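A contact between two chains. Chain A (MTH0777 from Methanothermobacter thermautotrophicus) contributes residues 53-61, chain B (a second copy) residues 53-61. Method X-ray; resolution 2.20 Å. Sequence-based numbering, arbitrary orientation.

Chain A (53-61) VADPEGIYT
Chain B, residues 53-61: VADPEGIYT

Two copies of one loop each reach a tyrosine across to the other in a near-twofold contact. The hydroxyl of Y60(A) donates to D55(B), OH to OD1 2.6 Å. The hydroxyl of Y60(B) donates to D55(A), OH to OD1 2.7 Å. Each hydroxyl also accepts a hydrogen bond from a backbone amide: E57(B) N to Y60(A) OH is 2.9 Å, and E57(A) N to Y60(B) OH is 2.9 Å. The phenol thus acts as donor and acceptor at once, joining a carboxylate to a turn amide.

The aspartate is held from within its own chain. Chi1 is t in both copies and chi2 is near 15°. In chain A, I59(A) N donates to D55(A) OD1 at 3.0 Å and Y60(A) N to D55(A) OD2 at 2.7 Å. In chain B, I59(B) N donates to D55(B) OD1 at 3.0 Å and Y60(B) N to D55(B) OD2 at 2.8 Å. OD1 therefore serves both its own loop and the partner's tyrosine.

One water bridges the copies. It donates to A54(A) O and A54(B) O, at 2.7 Å from its O to each. A54(A) O and A54(B) O lie 4.5 Å apart.

Each stretch starts in the last part of a helix, V53(A)-A54(A) and V53(B)-A54(B). D55(A) and D55(B) leave helical phi/psi, at -139/66 and -133/70. A type I turn runs from D55(A) to G58(A), and another from D55(B) to G58(B). They are closed by G58(A) N to D55(A) O at 2.9 Å and G58(B) N to D55(B) O at 3.0 Å. P56(A) and P56(B) sit near -55/-28, E57(A) and E57(B) near -94/-1. G58(A) and G58(B) have positive phi, 64/37 and 65/46, which suits glycine. I59(A) and I59(B) follow near -85/-30, Y60(A) and Y60(B) near -100/-3; T61(A) and T61(B) are extended. Like residues face each other: A54(A) CA to A54(B) CA is 6.9 Å, D55(A) CA to D55(B) CA 7.5 Å, and I59(A) CA to I59(B) CA 9.0 Å.

Y60(A) and Y60(B) point their CA-to-CB bonds toward the partner, with chi1 m and chi2 near -62°. The partner's proline covers one ring face in a CH-pi contact. P56(B) CD is 3.9 Å from the Y60(A) ring centroid, and P56(A) CD 4.0 Å from that of Y60(B). Both prolines are C-gamma endo. The tyrosines approach each other at Y60(A) CE2 to Y60(B) CE2, 4.2 Å.

I59(A) and I59(B) also point toward the partner, with chi1 m and chi2 t. I59(A) CD1 meets I59(B) CG2 at 3.5 Å and Y60(B) CZ at 3.8 Å. The two stretches bury 462 Å² in all.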

ATOM      1  N   VAL A  53      -1.088  -2.596  -8.102  1.00 20.55           N
ATOM      2  CA  VAL A  53      -1.761  -1.309  -8.186  1.00 24.30           C
ATOM      3  C   VAL A  53      -0.956  -0.215  -7.468  1.00 23.78           C
ATOM      4  O   VAL A  53      -1.017   0.944  -7.873  1.00 25.50           O
ATOM      5  CB  VAL A  53      -3.249  -1.362  -7.707  1.00 26.57           C
ATOM      6  CG1 VAL A  53      -4.023  -2.450  -8.467  1.00 26.23           C
ATOM      7  CG2 VAL A  53      -3.332  -1.566  -6.228  1.00 29.69           C
ATOM      8  N   ALA A  54      -0.163  -0.585  -6.455  1.00 17.66           N
ATOM      9  CA  ALA A  54       0.659   0.406  -5.738  1.00 15.98           C
ATOM     10  C   ALA A  54       1.925   0.817  -6.505  1.00 18.26           C
ATOM     11  O   ALA A  54       2.510   1.862  -6.230  1.00 18.92           O
ATOM     12  CB  ALA A  54       1.030  -0.082  -4.339  1.00  6.94           C
ATOM     13  N   ASP A  55       2.320   0.006  -7.482  1.00 18.15           N
ATOM     14  CA  ASP A  55       3.504   0.251  -8.301  1.00 18.57           C
ATOM     15  C   ASP A  55       3.067  -0.128  -9.724  1.00 21.79           C
ATOM     16  O   ASP A  55       3.595  -1.056 -10.328  1.00 17.64           O
ATOM     17  CB  ASP A  55       4.660  -0.641  -7.796  1.00 18.19           C
ATOM     18  CG  ASP A  55       5.981  -0.424  -8.554  1.00 23.72           C
ATOM     19  OD1 ASP A  55       6.128   0.578  -9.290  1.00 23.80           O
ATOM     20  OD2 ASP A  55       6.896  -1.260  -8.383  1.00 19.88           O
ATOM     21  N   PRO A  56       2.120   0.635 -10.299  1.00 27.20           N
ATOM     22  CA  PRO A  56       1.617   0.356 -11.648  1.00 28.63           C
ATOM     23  C   PRO A  56       2.646   0.274 -12.763  1.00 31.24           C
ATOM     24  O   PRO A  56       2.402  -0.390 -13.769  1.00 29.90           O
ATOM     25  CB  PRO A  56       0.583   1.462 -11.866  1.00 27.66           C
ATOM     26  CG  PRO A  56       1.103   2.574 -11.046  1.00 28.24           C
ATOM     27  CD  PRO A  56       1.529   1.874  -9.778  1.00 26.36           C
ATOM     28  N   GLU A  57       3.801   0.917 -12.598  1.00 32.00           N
ATOM     29  CA  GLU A  57       4.830   0.838 -13.641  1.00 33.52           C
ATOM     30  C   GLU A  57       5.881  -0.256 -13.405  1.00 32.38           C
ATOM     31  O   GLU A  57       6.795  -0.422 -14.215  1.00 33.74           O
ATOM     32  CB  GLU A  57       5.519   2.193 -13.873  1.00 35.00           C
ATOM     33  CG  GLU A  57       4.679   3.226 -14.635  1.00 47.35           C
ATOM     34  CD  GLU A  57       4.095   2.681 -15.936  1.00 53.36           C
ATOM     35  OE1 GLU A  57       4.829   2.022 -16.719  1.00 54.38           O
ATOM     36  OE2 GLU A  57       2.886   2.910 -16.173  1.00 56.74           O
ATOM     37  N   GLY A  58       5.760  -0.997 -12.304  1.00 29.57           N
ATOM     38  CA  GLY A  58       6.722  -2.055 -12.029  1.00 29.14           C
ATOM     39  C   GLY A  58       8.136  -1.528 -11.816  1.00 29.65           C
ATOM     40  O   GLY A  58       9.117  -2.160 -12.211  1.00 27.37           O
ATOM     41  N   ILE A  59       8.228  -0.369 -11.172  1.00 23.81           N
ATOM     42  CA  ILE A  59       9.494   0.301 -10.894  1.00 25.94           C
ATOM     43  C   ILE A  59      10.254  -0.230  -9.680  1.00 25.76           C
ATOM     44  O   ILE A  59      11.482  -0.217  -9.668  1.00 26.90           O
ATOM     45  CB  ILE A  59       9.246   1.827 -10.679  1.00 30.28           C
ATOM     46  CG1 ILE A  59       8.748   2.459 -11.980  1.00 33.11           C
ATOM     47  CG2 ILE A  59      10.510   2.533 -10.160  1.00 32.20           C
ATOM     48  CD1 ILE A  59       8.159   3.829 -11.788  1.00 39.94           C
ATOM     49  N   TYR A  60       9.529  -0.697  -8.668  1.00 26.21           N
ATOM     50  CA  TYR A  60      10.150  -1.175  -7.428  1.00 23.67           C
ATOM     51  C   TYR A  60      10.318  -2.694  -7.233  1.00 21.86           C
ATOM     52  O   TYR A  60      10.867  -3.144  -6.225  1.00 23.75           O
ATOM     53  CB  TYR A  60       9.416  -0.551  -6.250  1.00 24.40           C
ATOM     54  CG  TYR A  60       9.397   0.967  -6.295  1.00 25.08           C
ATOM     55  CD1 TYR A  60      10.579   1.702  -6.210  1.00 26.02           C
ATOM     56  CD2 TYR A  60       8.193   1.671  -6.356  1.00 26.33           C
ATOM     57  CE1 TYR A  60      10.563   3.104  -6.169  1.00 26.63           C
ATOM     58  CE2 TYR A  60       8.172   3.083  -6.323  1.00 20.67           C
ATOM     59  CZ  TYR A  60       9.357   3.784  -6.218  1.00 26.09           C
ATOM     60  OH  TYR A  60       9.337   5.166  -6.085  1.00 24.75           O
ATOM     61  N   THR A  61       9.839  -3.480  -8.187  1.00 22.59           N
ATOM     62  CA  THR A  61       9.978  -4.939  -8.136  1.00 28.34           C
ATOM     63  C   THR A  61      10.270  -5.397  -9.556  1.00 30.25           C
ATOM     64  O   THR A  61       9.977  -4.685 -10.514  1.00 27.75           O
ATOM     65  CB  THR A  61       8.702  -5.661  -7.649  1.00 26.58           C
ATOM     66  OG1 THR A  61       7.653  -5.459  -8.602  1.00 31.68           O
ATOM     67  CG2 THR A  61       8.267  -5.152  -6.275  1.00 28.60           C
TER
ATOM     68  N   VAL B  53       6.469   5.387   1.893  1.00 20.66           N
ATOM     69  CA  VAL B  53       7.242   4.144   1.852  1.00 22.38           C
ATOM     70  C   VAL B  53       6.846   3.241   0.675  1.00 22.12           C
ATOM     71  O   VAL B  53       7.680   2.468   0.178  1.00 23.85           O
ATOM     72  CB  VAL B  53       7.165   3.363   3.188  1.00 22.87           C
ATOM     73  CG1 VAL B  53       7.596   4.261   4.364  1.00 15.04           C
ATOM     74  CG2 VAL B  53       5.784   2.811   3.403  1.00 24.58           C
ATOM     75  N   ALA B  54       5.589   3.329   0.235  1.00 14.62           N
ATOM     76  CA  ALA B  54       5.112   2.519  -0.903  1.00 14.13           C
ATOM     77  C   ALA B  54       5.658   3.055  -2.225  1.00 16.77           C
ATOM     78  O   ALA B  54       5.761   2.323  -3.199  1.00 16.09           O
ATOM     79  CB  ALA B  54       3.585   2.488  -0.947  1.00 13.75           C
ATOM     80  N   ASP B  55       5.989   4.347  -2.246  1.00 17.53           N
ATOM     81  CA  ASP B  55       6.545   5.022  -3.423  1.00 19.09           C
ATOM     82  C   ASP B  55       7.734   5.818  -2.872  1.00 21.58           C
ATOM     83  O   ASP B  55       7.719   7.045  -2.866  1.00 20.31           O
ATOM     84  CB  ASP B  55       5.501   5.986  -4.020  1.00 19.79           C
ATOM     85  CG  ASP B  55       6.015   6.754  -5.243  1.00 20.45           C
ATOM     86  OD1 ASP B  55       7.051   6.370  -5.822  1.00 21.57           O
ATOM     87  OD2 ASP B  55       5.343   7.725  -5.670  1.00 16.48           O
ATOM     88  N   PRO B  56       8.806   5.120  -2.454  1.00 23.27           N
ATOM     89  CA  PRO B  56       9.992   5.774  -1.890  1.00 26.00           C
ATOM     90  C   PRO B  56      10.668   6.867  -2.705  1.00 26.45           C
ATOM     91  O   PRO B  56      11.227   7.792  -2.125  1.00 27.99           O
ATOM     92  CB  PRO B  56      10.915   4.603  -1.566  1.00 26.80           C
ATOM     93  CG  PRO B  56      10.528   3.577  -2.579  1.00 25.68           C
ATOM     94  CD  PRO B  56       9.028   3.676  -2.604  1.00 23.88           C
ATOM     95  N   GLU B  57      10.624   6.773  -4.030  1.00 27.31           N
ATOM     96  CA  GLU B  57      11.229   7.806  -4.879  1.00 32.37           C
ATOM     97  C   GLU B  57      10.274   8.935  -5.316  1.00 33.17           C
ATOM     98  O   GLU B  57      10.681   9.856  -6.032  1.00 34.50           O
ATOM     99  CB  GLU B  57      11.903   7.174  -6.108  1.00 35.85           C
ATOM    100  CG  GLU B  57      13.167   6.350  -5.804  1.00 40.69           C
ATOM    101  CD  GLU B  57      14.208   7.099  -4.973  1.00 44.62           C
ATOM    102  OE1 GLU B  57      14.298   8.344  -5.060  1.00 45.64           O
ATOM    103  OE2 GLU B  57      14.959   6.432  -4.230  1.00 51.27           O
ATOM    104  N   GLY B  58       9.002   8.847  -4.928  1.00 30.87           N
ATOM    105  CA  GLY B  58       8.044   9.890  -5.280  1.00 27.45           C
ATOM    106  C   GLY B  58       7.795  10.007  -6.772  1.00 30.72           C
ATOM    107  O   GLY B  58       7.789  11.108  -7.323  1.00 30.99           O
ATOM    108  N   ILE B  59       7.598   8.860  -7.413  1.00 22.59           N
ATOM    109  CA  ILE B  59       7.354   8.771  -8.844  1.00 28.62           C
ATOM    110  C   ILE B  59       5.870   8.853  -9.247  1.00 28.99           C
ATOM    111  O   ILE B  59       5.535   9.312 -10.343  1.00 28.27           O
ATOM    112  CB  ILE B  59       7.996   7.469  -9.370  1.00 33.76           C
ATOM    113  CG1 ILE B  59       9.524   7.614  -9.296  1.00 32.36           C
ATOM    114  CG2 ILE B  59       7.503   7.125 -10.761  1.00 31.94           C
ATOM    115  CD1 ILE B  59      10.273   6.339  -9.306  1.00 38.64           C
ATOM    116  N   TYR B  60       4.981   8.437  -8.350  1.00 25.87           N
ATOM    117  CA  TYR B  60       3.548   8.463  -8.630  1.00 22.39           C
ATOM    118  C   TYR B  60       2.805   9.644  -7.994  1.00 23.39           C
ATOM    119  O   TYR B  60       1.612   9.836  -8.225  1.00 20.03           O
ATOM    120  CB  TYR B  60       2.952   7.153  -8.158  1.00 26.99           C
ATOM    121  CG  TYR B  60       3.590   5.970  -8.833  1.00 25.40           C
ATOM    122  CD1 TYR B  60       3.524   5.824 -10.218  1.00 28.11           C
ATOM    123  CD2 TYR B  60       4.240   4.984  -8.097  1.00 25.53           C
ATOM    124  CE1 TYR B  60       4.077   4.727 -10.849  1.00 26.69           C
ATOM    125  CE2 TYR B  60       4.808   3.870  -8.734  1.00 23.76           C
ATOM    126  CZ  TYR B  60       4.713   3.750 -10.111  1.00 24.62           C
ATOM    127  OH  TYR B  60       5.213   2.633 -10.764  1.00 25.55           O
ATOM    128  N   THR B  61       3.524  10.434  -7.205  1.00 24.68           N
ATOM    129  CA  THR B  61       2.944  11.585  -6.521  1.00 35.60           C
ATOM    130  C   THR B  61       3.860  12.794  -6.675  1.00 37.37           C
ATOM    131  O   THR B  61       5.064  12.639  -6.876  1.00 40.25           O
ATOM    132  CB  THR B  61       2.742  11.263  -5.022  1.00 37.43           C
ATOM    133  OG1 THR B  61       1.452  11.707  -4.619  1.00 45.95           O
ATOM    134  CG2 THR B  61       3.799  11.924  -4.156  1.00 38.65           C
TER
HETATM  135  O   HOH W   1       5.033   2.732  -5.800  1.00 26.59           O